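Local coordinates for oxidoreductase (Ralstonia eutropha, PDB 3HJ9), which binds flavin mononucleotide and is probably a nitroreductase-family oxidoreductase, at the flavin mononucleotide site and the interface of chains A and B. Sequence-based numbering; all coordinates share one arbitrary frame. Chains: chain A/B, Oxidoreductase.

Three contacts follow the seam between the two chains. Contact 1, a flavin site built from both subunits, and contact 2, a patch of the dimer interface, lie at opposite ends, about 23 Å apart between the centres of their C-alpha atoms. Contact 3, the crossing of the long helices, sits about 12 Å from each by the same measure. It shares B:Pro86 and B:Ala162 with contact 1, and A:Thr84, A:Ala85 and A:Pro86 with contact 2. Because the interface is two-fold symmetric, contact 2 shows part of the second flavin site, so cofactor binding probably depends on pairing of the chains.

Contact 1: the flavin mononucleotide site. Residues chain A 49-51, 53, 130, 132, 183-187; chain B 77, 83, 86-90, 159, 162. With FMN (flavin mononucleotide), chain C.
The FMN phosphate is held by arginines from both chains. A:Arg49, its CG anti to the backbone N (chi1 -157°), grips end-on, NH1 meeting phosphate O2P at 2.8 Å and NH2 reaching O1P. B:Arg77 also comes end-on, with NH2 2.8 Å from O1P and NH1 on O3P. A:Ser51 adds its hydroxyl OG to O2P at 2.6 Å and its backbone N to O3P. At the pyrimidine edge, extended A:Arg53 sits side-on: NE points almost straight (175° at H) at carbonyl O2, 2.8 Å away, and NH2 bonds N1, with the ribityl hydroxyl O2' close by. FMN N3 donates to A:Asp130 OD2 at 2.9 Å, from above the carboxylate plane, while A:Trp187 N bonds O4. A:Gly186 N bonds flavin N5 at 3.0 Å. A:Val184 CG1 lies over the dimethylbenzene ring, 3.8 Å from its centroid; the C6 edge of this ring points into the face of B:Phe159, planes 57° apart. In the second shell, A:Arg185 NE and NH2 clasp both oxygens of A:Asp130 through their syn lone pairs, and B:Arg83 O receives NH2 of A:Arg49 and of B:Arg77. A:Trp187 NE1 bonds B:Tyr89 OH at 2.9 Å across the chains. This shared pocket holds the flavin that should serve as the redox centre.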
loop_
_atom_site.group_PDB
_atom_site.type_symbol
_atom_site.label_atom_id
_atom_site.label_comp_id
_atom_site.label_asym_id
_atom_site.label_seq_id
_atom_site.Cartn_x
_atom_site.Cartn_y
_atom_site.Cartn_z
ATOM N N ARG A 49 8.215 -1.945 -10.976
ATOM C CA ARG A 49 6.934 -1.399 -10.467
ATOM C C ARG A 49 6.798 0.030 -11.025
ATOM O O ARG A 49 7.701 0.854 -10.866
ATOM C CB ARG A 49 6.907 -1.466 -8.937
ATOM C CG ARG A 49 5.509 -1.464 -8.250
ATOM C CD ARG A 49 4.671 -0.224 -8.471
ATOM N NE ARG A 49 5.439 1.007 -8.270
ATOM C CZ ARG A 49 5.109 2.216 -8.725
ATOM N NH1 ARG A 49 3.975 2.432 -9.389
ATOM N NH2 ARG A 49 5.931 3.236 -8.508
ATOM N N LYS A 50 5.725 0.265 -11.785
ATOM C CA LYS A 50 5.477 1.543 -12.469
ATOM C C LYS A 50 4.003 1.688 -12.815
ATOM O O LYS A 50 3.266 0.704 -12.777
ATOM C CB LYS A 50 6.283 1.621 -13.781
ATOM C CG LYS A 50 5.857 0.596 -14.875
ATOM C CD LYS A 50 6.629 0.717 -16.180
ATOM C CE LYS A 50 6.348 2.035 -16.911
ATOM N NZ LYS A 50 7.017 2.075 -18.276
ATOM N N SER A 51 3.606 2.892 -13.226
ATOM C CA SER A 51 2.239 3.163 -13.672
ATOM C C SER A 51 2.140 3.195 -15.205
ATOM O O SER A 51 2.980 3.747 -15.880
ATOM C CB SER A 51 1.673 4.435 -13.036
ATOM O OG SER A 51 1.474 4.219 -11.653
ATOM N N ARG A 53 -0.770 3.922 -18.424
ATOM C CA ARG A 53 -2.033 4.613 -18.700
ATOM C C ARG A 53 -2.687 4.341 -20.050
ATOM O O ARG A 53 -3.825 4.733 -20.237
ATOM C CB ARG A 53 -1.863 6.129 -18.475
ATOM C CG ARG A 53 -1.721 6.506 -17.017
ATOM C CD ARG A 53 -1.777 8.033 -16.746
ATOM N NE ARG A 53 -1.485 8.278 -15.320
ATOM C CZ ARG A 53 -0.263 8.256 -14.768
ATOM N NH1 ARG A 53 0.825 7.986 -15.494
ATOM N NH2 ARG A 53 -0.107 8.478 -13.456
ATOM N N ASP A 130 -8.474 11.992 -15.909
ATOM C CA ASP A 130 -7.055 11.853 -15.535
ATOM C C ASP A 130 -6.198 11.226 -16.652
ATOM O O ASP A 130 -5.100 10.751 -16.392
ATOM C CB ASP A 130 -6.915 11.110 -14.194
ATOM C CG ASP A 130 -7.430 9.675 -14.244
ATOM O OD1 ASP A 130 -7.902 9.252 -15.304
ATOM O OD2 ASP A 130 -7.388 8.971 -13.200
ATOM N N VAL A 132 -6.302 8.476 -18.280
ATOM C CA VAL A 132 -6.059 7.028 -18.209
ATOM C C VAL A 132 -6.983 6.427 -19.275
ATOM O O VAL A 132 -8.169 6.666 -19.231
ATOM C CB VAL A 132 -6.394 6.458 -16.845
ATOM C CG1 VAL A 132 -6.312 4.904 -16.872
ATOM C CG2 VAL A 132 -5.470 7.055 -15.801
ATOM N N VAL A 183 -2.404 1.187 -13.024
ATOM C CA VAL A 183 -2.340 2.578 -12.489
ATOM C C VAL A 183 -3.423 2.715 -11.432
ATOM O O VAL A 183 -4.595 2.409 -11.714
ATOM C CB VAL A 183 -2.409 3.662 -13.574
ATOM C CG1 VAL A 183 -3.721 3.602 -14.342
ATOM C CG2 VAL A 183 -2.191 5.107 -12.968
ATOM N N VAL A 184 -3.012 3.001 -10.188
ATOM C CA VAL A 184 -3.932 3.258 -9.095
ATOM C C VAL A 184 -4.480 4.691 -9.321
ATOM O O VAL A 184 -3.763 5.588 -9.821
ATOM C CB VAL A 184 -3.267 3.071 -7.681
ATOM C CG1 VAL A 184 -2.181 4.137 -7.396
ATOM C CG2 VAL A 184 -4.365 3.080 -6.610
ATOM N N ARG A 185 -5.770 4.882 -9.046
ATOM C CA ARG A 185 -6.454 6.169 -9.257
ATOM C C ARG A 185 -7.279 6.492 -8.029
ATOM O O ARG A 185 -8.111 5.674 -7.595
ATOM C CB ARG A 185 -7.317 6.141 -10.507
ATOM C CG ARG A 185 -6.613 5.513 -11.705
ATOM C CD ARG A 185 -7.580 5.088 -12.764
ATOM N NE ARG A 185 -8.182 6.189 -13.481
ATOM C CZ ARG A 185 -9.112 6.041 -14.426
ATOM N NH1 ARG A 185 -9.551 4.835 -14.774
ATOM N NH2 ARG A 185 -9.604 7.096 -15.043
ATOM N N GLY A 186 -7.013 7.660 -7.470
ATOM C CA GLY A 186 -7.650 8.181 -6.268
ATOM C C GLY A 186 -8.582 9.319 -6.541
ATOM O O GLY A 186 -9.310 9.716 -5.652
ATOM N N TRP A 187 -8.515 9.894 -7.741
ATOM C CA TRP A 187 -9.459 10.905 -8.166
ATOM C C TRP A 187 -10.756 10.205 -8.532
ATOM O O TRP A 187 -10.994 9.878 -9.710
ATOM C CB TRP A 187 -8.924 11.718 -9.338
ATOM C CG TRP A 187 -8.074 12.831 -8.894
ATOM C CD1 TRP A 187 -6.738 12.814 -8.656
ATOM C CD2 TRP A 187 -8.524 14.157 -8.632
ATOM N NE1 TRP A 187 -6.313 14.075 -8.295
ATOM C CE2 TRP A 187 -7.391 14.919 -8.273
ATOM C CE3 TRP A 187 -9.774 14.785 -8.704
ATOM C CZ2 TRP A 187 -7.473 16.265 -7.944
ATOM C CZ3 TRP A 187 -9.860 16.154 -8.380
ATOM C CH2 TRP A 187 -8.717 16.874 -8.024
ATOM N N ARG B 77 14.031 3.927 -10.906
ATOM C CA ARG B 77 14.279 4.522 -12.241
ATOM C C ARG B 77 15.114 5.821 -12.110
ATOM O O ARG B 77 14.579 6.877 -11.743
ATOM C CB ARG B 77 12.956 4.783 -12.940
ATOM C CG ARG B 77 12.251 3.523 -13.447
ATOM C CD ARG B 77 10.740 3.763 -13.557
ATOM N NE ARG B 77 10.114 3.872 -12.231
ATOM C CZ ARG B 77 8.871 4.311 -11.993
ATOM N NH1 ARG B 77 8.103 4.763 -12.978
ATOM N NH2 ARG B 77 8.420 4.347 -10.751
ATOM N N ARG B 83 9.930 5.885 -8.212
ATOM C CA ARG B 83 10.095 5.112 -6.996
ATOM C C ARG B 83 9.486 3.721 -7.106
ATOM O O ARG B 83 8.715 3.426 -8.035
ATOM C CB ARG B 83 9.517 5.853 -5.777
ATOM C CG ARG B 83 9.954 7.310 -5.596
ATOM C CD ARG B 83 11.433 7.437 -5.289
ATOM N NE ARG B 83 11.936 8.765 -5.642
ATOM C CZ ARG B 83 11.968 9.842 -4.857
ATOM N NH1 ARG B 83 11.516 9.841 -3.604
ATOM N NH2 ARG B 83 12.459 10.942 -5.349
ATOM N N PRO B 86 4.017 3.872 -5.838
ATOM C CA PRO B 86 3.425 5.008 -6.516
ATOM C C PRO B 86 3.292 6.193 -5.550
ATOM O O PRO B 86 3.378 6.032 -4.305
ATOM C CB PRO B 86 2.051 4.471 -6.937
ATOM C CG PRO B 86 1.711 3.512 -5.843
ATOM C CD PRO B 86 3.011 2.823 -5.576
ATOM N N SER B 87 3.129 7.367 -6.120
ATOM C CA SER B 87 2.914 8.597 -5.332
ATOM C C SER B 87 2.071 9.588 -6.126
ATOM O O SER B 87 2.261 9.711 -7.341
ATOM C CB SER B 87 4.251 9.248 -4.972
ATOM O OG SER B 87 4.895 9.713 -6.172
ATOM N N PRO B 88 1.174 10.341 -5.449
ATOM C CA PRO B 88 0.342 11.296 -6.166
ATOM C C PRO B 88 1.167 12.311 -6.936
ATOM O O PRO B 88 2.096 12.867 -6.373
ATOM C CB PRO B 88 -0.455 11.952 -5.046
ATOM C CG PRO B 88 0.375 11.756 -3.855
ATOM C CD PRO B 88 0.939 10.428 -3.999
ATOM N N TYR B 89 0.873 12.443 -8.238
ATOM C CA TYR B 89 1.533 13.365 -9.181
ATOM C C TYR B 89 3.032 13.074 -9.399
ATOM O O TYR B 89 3.749 13.874 -9.953
ATOM C CB TYR B 89 1.308 14.829 -8.773
ATOM C CG TYR B 89 -0.145 15.166 -8.613
ATOM C CD1 TYR B 89 -0.935 15.448 -9.734
ATOM C CD2 TYR B 89 -0.746 15.173 -7.355
ATOM C CE1 TYR B 89 -2.283 15.758 -9.607
ATOM C CE2 TYR B 89 -2.108 15.477 -7.212
ATOM C CZ TYR B 89 -2.868 15.769 -8.329
ATOM O OH TYR B 89 -4.202 16.065 -8.194
ATOM N N GLY B 90 3.471 11.893 -9.008
ATOM C CA GLY B 90 4.871 11.511 -9.046
ATOM C C GLY B 90 5.726 12.253 -8.031
ATOM O O GLY B 90 6.939 12.216 -8.130
ATOM N N PHE B 159 -4.471 10.280 -0.061
ATOM C CA PHE B 159 -3.283 10.113 -0.925
ATOM C C PHE B 159 -2.022 9.777 -0.147
ATOM O O PHE B 159 -1.290 8.890 -0.536
ATOM C CB PHE B 159 -3.095 11.331 -1.834
ATOM C CG PHE B 159 -4.057 11.395 -3.021
ATOM C CD1 PHE B 159 -5.269 10.664 -3.071
ATOM C CD2 PHE B 159 -3.812 12.302 -4.039
ATOM C CE1 PHE B 159 -6.139 10.782 -4.166
ATOM C CE2 PHE B 159 -4.681 12.444 -5.132
ATOM C CZ PHE B 159 -5.836 11.667 -5.200
ATOM N N ALA B 162 -2.598 6.183 1.343
ATOM C CA ALA B 162 -2.484 5.147 0.299
ATOM C C ALA B 162 -1.012 4.964 -0.156
ATOM O O ALA B 162 -0.569 3.825 -0.365
ATOM C CB ALA B 162 -3.400 5.440 -0.906
HETATM N N1 FMN C . -2.724 8.465 -11.470
HETATM C C2 FMN C . -3.747 8.898 -12.293
HETATM O O2 FMN C . -3.586 8.935 -13.516
HETATM N N3 FMN C . -4.964 9.271 -11.728
HETATM C C4 FMN C . -5.148 9.254 -10.351
HETATM O O4 FMN C . -6.251 9.597 -9.902
HETATM C C4A FMN C . -4.107 8.817 -9.515
HETATM N N5 FMN C . -4.265 8.775 -8.143
HETATM C C5A FMN C . -3.263 8.271 -7.328
HETATM C C6 FMN C . -3.503 8.222 -5.960
HETATM C C7 FMN C . -2.509 7.740 -5.096
HETATM C C7M FMN C . -2.775 7.692 -3.617
HETATM C C8 FMN C . -1.269 7.327 -5.598
HETATM C C8M FMN C . -0.202 6.836 -4.666
HETATM C C9 FMN C . -1.019 7.393 -6.982
HETATM C C9A FMN C . -2.014 7.867 -7.868
HETATM N N10 FMN C . -1.850 7.936 -9.253
HETATM C C10 FMN C . -2.883 8.420 -10.079
HETATM C "C1'" FMN C . -0.600 7.451 -9.933
HETATM C "C2'" FMN C . 0.530 8.445 -9.923
HETATM O "O2'" FMN C . 0.266 9.513 -10.811
HETATM C "C3'" FMN C . 1.801 7.700 -10.307
HETATM O "O3'" FMN C . 2.120 6.829 -9.241
HETATM C "C4'" FMN C . 2.927 8.719 -10.563
HETATM O "O4'" FMN C . 2.706 9.239 -11.869
HETATM C "C5'" FMN C . 4.325 8.128 -10.453
HETATM O "O5'" FMN C . 4.439 7.148 -11.483
HETATM P P FMN C . 4.854 5.652 -11.116
HETATM O O1P FMN C . 5.997 5.577 -10.138
HETATM O O2P FMN C . 3.650 4.974 -10.487
HETATM O O3P FMN C . 5.253 4.963 -12.421
HETATM O O HOH W 1 4.711 5.773 -14.908
HETATM O O HOH W 2 7.574 7.164 -8.706
HETATM O O HOH W 3 3.275 8.179 -14.269
#

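Contact 2: the interface of chains A and B. Residues chain A 76-77, 83-86; chain B 46-47, 49-50.
Apolar packing in this patch of the nitroreductase-family dimer is slight. The six-membered edge of B:Trp47 meets the backbone of A:Asn76, CE3 lying 3.8 Å from CA, with A:Asn76 O in the ring plane. B:Lys50 CB packs over one face of the A:Arg77 guanidinium, 3.4 Å from NH1, and B:Arg49 O lies over the same face toward its rim. A:Pro86 crosses B:Arg49 at about a right angle, with its N above the guanidinium face and its CD 3.8 Å from CZ. Around these contacts, A:Asn76, its CG in the crowded position between backbone N and carbonyl carbon (chi1 65°), sends ND2 to two carbonyls near the end of helix 42-48. The bond to B:Leu46 O is 2.8 Å and nearly straight (170° at H); that to B:Arg49 O, 3.0 Å, lands on a lone pair. A:Arg77 fixes the amide's rotation by gripping OD1 side-on, NE at 2.8 Å and NH2 farther off. The chain of B:Arg49, bent at chi2 and chi3, brings NE to A:Thr84 O at 3.0 Å, from well above the carbonyl plane. Its NH2 meets A:Arg83 O at 2.9 Å, also from above the plane, while A:Arg77 NH2 takes a lone pair of this same oxygen.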
loop_
_atom_site.group_PDB
_atom_site.type_symbol
_atom_site.label_atom_id
_atom_site.label_comp_id
_atom_site.label_asym_id
_atom_site.label_seq_id
_atom_site.Cartn_x
_atom_site.Cartn_y
_atom_site.Cartn_z
ATOM N N ASN A 76 -4.194 -16.116 2.325
ATOM C CA ASN A 76 -2.852 -16.763 2.263
ATOM C C ASN A 76 -2.597 -17.685 3.431
ATOM O O ASN A 76 -1.623 -18.415 3.404
ATOM C CB ASN A 76 -1.716 -15.726 2.051
ATOM C CG ASN A 76 -1.535 -14.746 3.210
ATOM O OD1 ASN A 76 -2.250 -14.761 4.218
ATOM N ND2 ASN A 76 -0.548 -13.889 3.065
ATOM N N ARG A 77 -3.487 -17.664 4.432
ATOM C CA ARG A 77 -3.445 -18.543 5.577
ATOM C C ARG A 77 -4.859 -19.079 5.856
ATOM O O ARG A 77 -5.762 -18.302 6.218
ATOM C CB ARG A 77 -2.892 -17.789 6.789
ATOM C CG ARG A 77 -1.382 -17.496 6.689
ATOM C CD ARG A 77 -1.026 -16.284 7.536
ATOM N NE ARG A 77 -1.505 -15.069 6.916
ATOM C CZ ARG A 77 -1.619 -13.880 7.520
ATOM N NH1 ARG A 77 -1.336 -13.720 8.824
ATOM N NH2 ARG A 77 -2.063 -12.852 6.805
ATOM N N ARG A 83 -4.950 -12.714 5.105
ATOM C CA ARG A 83 -4.903 -12.211 3.735
ATOM C C ARG A 83 -3.504 -11.820 3.273
ATOM O O ARG A 83 -2.581 -11.698 4.066
ATOM C CB ARG A 83 -5.885 -11.043 3.595
ATOM C CG ARG A 83 -7.333 -11.293 4.151
ATOM C CD ARG A 83 -8.044 -12.445 3.452
ATOM N NE ARG A 83 -9.250 -12.899 4.139
ATOM C CZ ARG A 83 -10.469 -12.381 4.022
ATOM N NH1 ARG A 83 -10.725 -11.317 3.248
ATOM N NH2 ARG A 83 -11.453 -12.947 4.703
ATOM N N THR A 84 -3.367 -11.624 1.967
ATOM C CA THR A 84 -2.097 -11.233 1.367
ATOM C C THR A 84 -1.698 -9.814 1.743
ATOM O O THR A 84 -0.534 -9.503 1.619
ATOM C CB THR A 84 -2.149 -11.336 -0.175
ATOM O OG1 THR A 84 -3.292 -10.613 -0.608
ATOM C CG2 THR A 84 -2.253 -12.834 -0.632
ATOM N N ALA A 85 -2.648 -8.988 2.216
ATOM C CA ALA A 85 -2.432 -7.584 2.617
ATOM C C ALA A 85 -2.959 -7.388 4.045
ATOM O O ALA A 85 -3.927 -8.056 4.470
ATOM C CB ALA A 85 -3.138 -6.628 1.644
ATOM N N PRO A 86 -2.325 -6.487 4.805
ATOM C CA PRO A 86 -2.791 -6.240 6.166
ATOM C C PRO A 86 -4.125 -5.474 6.212
ATOM O O PRO A 86 -4.609 -4.945 5.199
ATOM C CB PRO A 86 -1.659 -5.409 6.760
ATOM C CG PRO A 86 -1.159 -4.628 5.556
ATOM C CD PRO A 86 -1.229 -5.574 4.428
ATOM N N LEU B 46 3.968 -13.152 -1.269
ATOM C CA LEU B 46 2.521 -12.918 -1.025
ATOM C C LEU B 46 1.915 -13.987 -0.111
ATOM O O LEU B 46 1.130 -13.646 0.826
ATOM C CB LEU B 46 1.724 -12.825 -2.347
ATOM C CG LEU B 46 1.972 -11.543 -3.116
ATOM C CD1 LEU B 46 1.497 -11.675 -4.626
ATOM C CD2 LEU B 46 1.306 -10.350 -2.373
ATOM N N TRP B 47 2.322 -15.244 -0.352
ATOM C CA TRP B 47 1.888 -16.387 0.471
ATOM C C TRP B 47 2.365 -16.268 1.919
ATOM O O TRP B 47 1.636 -16.659 2.821
ATOM C CB TRP B 47 2.299 -17.770 -0.103
ATOM C CG TRP B 47 1.371 -18.298 -1.178
ATOM C CD1 TRP B 47 1.606 -18.332 -2.515
ATOM C CD2 TRP B 47 0.054 -18.843 -0.995
ATOM N NE1 TRP B 47 0.514 -18.828 -3.177
ATOM C CE2 TRP B 47 -0.440 -19.183 -2.269
ATOM C CE3 TRP B 47 -0.763 -19.057 0.116
ATOM C CZ2 TRP B 47 -1.703 -19.727 -2.469
ATOM C CZ3 TRP B 47 -2.019 -19.608 -0.086
ATOM C CH2 TRP B 47 -2.476 -19.931 -1.367
ATOM N N ARG B 49 3.280 -13.257 3.478
ATOM C CA ARG B 49 3.035 -11.910 3.971
ATOM C C ARG B 49 2.142 -12.038 5.237
ATOM O O ARG B 49 1.084 -12.683 5.218
ATOM C CB ARG B 49 2.372 -11.044 2.873
ATOM C CG ARG B 49 2.598 -9.501 2.955
ATOM C CD ARG B 49 2.027 -8.843 4.178
ATOM N NE ARG B 49 0.621 -9.204 4.357
ATOM C CZ ARG B 49 -0.077 -9.084 5.498
ATOM N NH1 ARG B 49 0.454 -8.551 6.611
ATOM N NH2 ARG B 49 -1.326 -9.507 5.516
ATOM N N LYS B 50 2.610 -11.465 6.330
ATOM C CA LYS B 50 1.901 -11.495 7.621
ATOM C C LYS B 50 2.503 -10.485 8.598
ATOM O O LYS B 50 3.599 -9.982 8.352
ATOM C CB LYS B 50 1.963 -12.901 8.268
ATOM C CG LYS B 50 3.361 -13.338 8.714
ATOM C CD LYS B 50 3.411 -14.688 9.412
ATOM C CE LYS B 50 4.826 -14.897 10.002
ATOM N NZ LYS B 50 5.151 -16.325 10.441
#

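Contact 3: the interface of chains A and B. Residues chain A 84-86, 162, 165-166, 169-170, 173; chain B 84-86, 162, 165-166, 169-170, 173.
Apolar packing of small residues brings the two long helices together. A:Ala162 CA and B:Gly165 CA are 4.0 Å apart, and A:Glu169 CB rests 3.7 Å from B:Ala166 CB. Farther along, A:Leu173 and B:Leu173 reach toward each other tip to tip, their CD1 methyls 3.3 Å apart, tighter than normal van der Waals contact. Polar contacts come as a symmetric pair. A:Glu169 and B:Glu169 have CG anti to the backbone N (chi1 -173° in chain A) and bend at chi2; the A:Glu169 carboxylate crosses B:Asn170 at about a right angle, planes 53° apart. A:Glu169 OE2 lies 2.6 Å from B:Asn170 OD1 and 3.2 Å from ND2, the latter a weak, bent hydrogen bond. A:Asn170 ND2 also bonds A:Thr84 O weakly, at 3.2 Å, as does its twin in chain B. A proton shared between OE2 and OD1, which enclosure between the chains might favour, would explain the short oxygen pair and keep ND2 on the Thr84 carbonyl; a flipped amide would give up that bond. Protons are not seen. Helices 156-177 of chain A and 153-178 of chain B thus cross at the two-fold axis, in the dimer core, with each 84-86 loop alongside.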
loop_
_atom_site.group_PDB
_atom_site.type_symbol
_atom_site.label_atom_id
_atom_site.label_comp_id
_atom_site.label_asym_id
_atom_site.label_seq_id
_atom_site.Cartn_x
_atom_site.Cartn_y
_atom_site.Cartn_z
ATOM N N THR A 84 -3.367 -11.624 1.967
ATOM C CA THR A 84 -2.097 -11.233 1.367
ATOM C C THR A 84 -1.698 -9.814 1.743
ATOM O O THR A 84 -0.534 -9.503 1.619
ATOM C CB THR A 84 -2.149 -11.336 -0.175
ATOM O OG1 THR A 84 -3.292 -10.613 -0.608
ATOM C CG2 THR A 84 -2.253 -12.834 -0.632
ATOM N N ALA A 85 -2.648 -8.988 2.216
ATOM C CA ALA A 85 -2.432 -7.584 2.617
ATOM C C ALA A 85 -2.959 -7.388 4.045
ATOM O O ALA A 85 -3.927 -8.056 4.470
ATOM C CB ALA A 85 -3.138 -6.628 1.644
ATOM N N PRO A 86 -2.325 -6.487 4.805
ATOM C CA PRO A 86 -2.791 -6.240 6.166
ATOM C C PRO A 86 -4.125 -5.474 6.212
ATOM O O PRO A 86 -4.609 -4.945 5.199
ATOM C CB PRO A 86 -1.659 -5.409 6.760
ATOM C CG PRO A 86 -1.159 -4.628 5.556
ATOM C CD PRO A 86 -1.229 -5.574 4.428
ATOM N N ALA A 162 -4.769 3.282 3.585
ATOM C CA ALA A 162 -3.523 2.492 3.756
ATOM C C ALA A 162 -3.713 1.025 3.354
ATOM O O ALA A 162 -2.901 0.486 2.567
ATOM C CB ALA A 162 -2.975 2.579 5.193
ATOM N N GLY A 165 -4.201 0.943 -0.320
ATOM C CA GLY A 165 -2.887 1.164 -0.889
ATOM C C GLY A 165 -2.010 -0.082 -0.934
ATOM O O GLY A 165 -1.325 -0.327 -1.909
ATOM N N ALA A 166 -1.998 -0.828 0.168
ATOM C CA ALA A 166 -1.238 -2.071 0.298
ATOM C C ALA A 166 -1.739 -3.098 -0.682
ATOM O O ALA A 166 -0.949 -3.745 -1.359
ATOM C CB ALA A 166 -1.344 -2.612 1.691
ATOM N N GLU A 169 -0.875 -2.150 -4.000
ATOM C CA GLU A 169 0.568 -2.370 -4.216
ATOM C C GLU A 169 0.868 -3.830 -4.571
ATOM O O GLU A 169 1.697 -4.098 -5.442
ATOM C CB GLU A 169 1.409 -1.898 -3.023
ATOM C CG GLU A 169 2.904 -1.931 -3.250
ATOM C CD GLU A 169 3.404 -1.021 -4.373
ATOM O OE1 GLU A 169 2.596 -0.278 -4.984
ATOM O OE2 GLU A 169 4.640 -1.046 -4.637
ATOM N N ASN A 170 0.207 -4.772 -3.888
ATOM C CA ASN A 170 0.307 -6.175 -4.258
ATOM C C ASN A 170 -0.065 -6.353 -5.741
ATOM O O ASN A 170 0.594 -7.105 -6.448
ATOM C CB ASN A 170 -0.617 -7.068 -3.419
ATOM C CG ASN A 170 -0.145 -7.249 -1.991
ATOM O OD1 ASN A 170 0.940 -6.796 -1.620
ATOM N ND2 ASN A 170 -0.983 -7.901 -1.167
ATOM N N LEU A 173 2.730 -4.984 -8.143
ATOM C CA LEU A 173 3.841 -5.933 -8.134
ATOM C C LEU A 173 3.494 -7.192 -8.944
ATOM O O LEU A 173 4.327 -7.658 -9.754
ATOM C CB LEU A 173 4.302 -6.266 -6.689
ATOM C CG LEU A 173 4.939 -5.086 -5.921
ATOM C CD1 LEU A 173 5.139 -5.396 -4.433
ATOM C CD2 LEU A 173 6.257 -4.598 -6.576
ATOM N N THR B 84 9.890 2.869 -6.163
ATOM C CA THR B 84 9.382 1.515 -6.034
ATOM C C THR B 84 7.871 1.517 -5.703
ATOM O O THR B 84 7.176 0.550 -6.045
ATOM C CB THR B 84 10.147 0.706 -4.935
ATOM O OG1 THR B 84 10.173 1.454 -3.719
ATOM C CG2 THR B 84 11.622 0.346 -5.359
ATOM N N ALA B 85 7.351 2.586 -5.077
ATOM C CA ALA B 85 5.910 2.716 -4.771
ATOM C C ALA B 85 5.328 3.910 -5.519
ATOM O O ALA B 85 6.061 4.863 -5.824
ATOM C CB ALA B 85 5.719 2.872 -3.306
ATOM N N PRO B 86 4.017 3.872 -5.838
ATOM C CA PRO B 86 3.425 5.008 -6.516
ATOM C C PRO B 86 3.292 6.193 -5.550
ATOM O O PRO B 86 3.378 6.032 -4.305
ATOM C CB PRO B 86 2.051 4.471 -6.937
ATOM C CG PRO B 86 1.711 3.512 -5.843
ATOM C CD PRO B 86 3.011 2.823 -5.576
ATOM N N ALA B 162 -2.598 6.183 1.343
ATOM C CA ALA B 162 -2.484 5.147 0.299
ATOM C C ALA B 162 -1.012 4.964 -0.156
ATOM O O ALA B 162 -0.569 3.825 -0.365
ATOM C CB ALA B 162 -3.400 5.440 -0.906
ATOM N N GLY B 165 0.749 3.185 2.816
ATOM C CA GLY B 165 0.326 1.791 2.840
ATOM C C GLY B 165 1.062 0.956 1.790
ATOM O O GLY B 165 1.478 -0.166 2.076
ATOM N N ALA B 166 1.217 1.520 0.576
ATOM C CA ALA B 166 1.975 0.842 -0.499
ATOM C C ALA B 166 3.459 0.656 -0.153
ATOM O O ALA B 166 4.049 -0.391 -0.392
ATOM C CB ALA B 166 1.822 1.588 -1.840
ATOM N N GLU B 169 3.782 -1.913 2.461
ATOM C CA GLU B 169 3.492 -3.200 1.825
ATOM C C GLU B 169 4.741 -3.716 1.120
ATOM O O GLU B 169 5.070 -4.903 1.273
ATOM C CB GLU B 169 2.298 -3.155 0.866
ATOM C CG GLU B 169 1.893 -4.533 0.273
ATOM C CD GLU B 169 1.414 -5.559 1.316
ATOM O OE1 GLU B 169 1.238 -5.174 2.492
ATOM O OE2 GLU B 169 1.181 -6.755 0.957
ATOM N N ASN B 170 5.426 -2.854 0.364
ATOM C CA ASN B 170 6.699 -3.265 -0.253
ATOM C C ASN B 170 7.633 -3.807 0.866
ATOM O O ASN B 170 8.254 -4.848 0.699
ATOM C CB ASN B 170 7.393 -2.109 -0.943
ATOM C CG ASN B 170 6.768 -1.705 -2.260
ATOM O OD1 ASN B 170 5.913 -2.376 -2.778
ATOM N ND2 ASN B 170 7.275 -0.601 -2.838
ATOM N N LEU B 173 6.517 -7.290 2.185
ATOM C CA LEU B 173 6.897 -8.275 1.200
ATOM C C LEU B 173 8.416 -8.548 1.204
ATOM O O LEU B 173 8.832 -9.715 1.098
ATOM C CB LEU B 173 6.405 -7.868 -0.201
ATOM C CG LEU B 173 4.884 -7.907 -0.403
ATOM C CD1 LEU B 173 4.469 -7.330 -1.817
ATOM C CD2 LEU B 173 4.375 -9.292 -0.204
#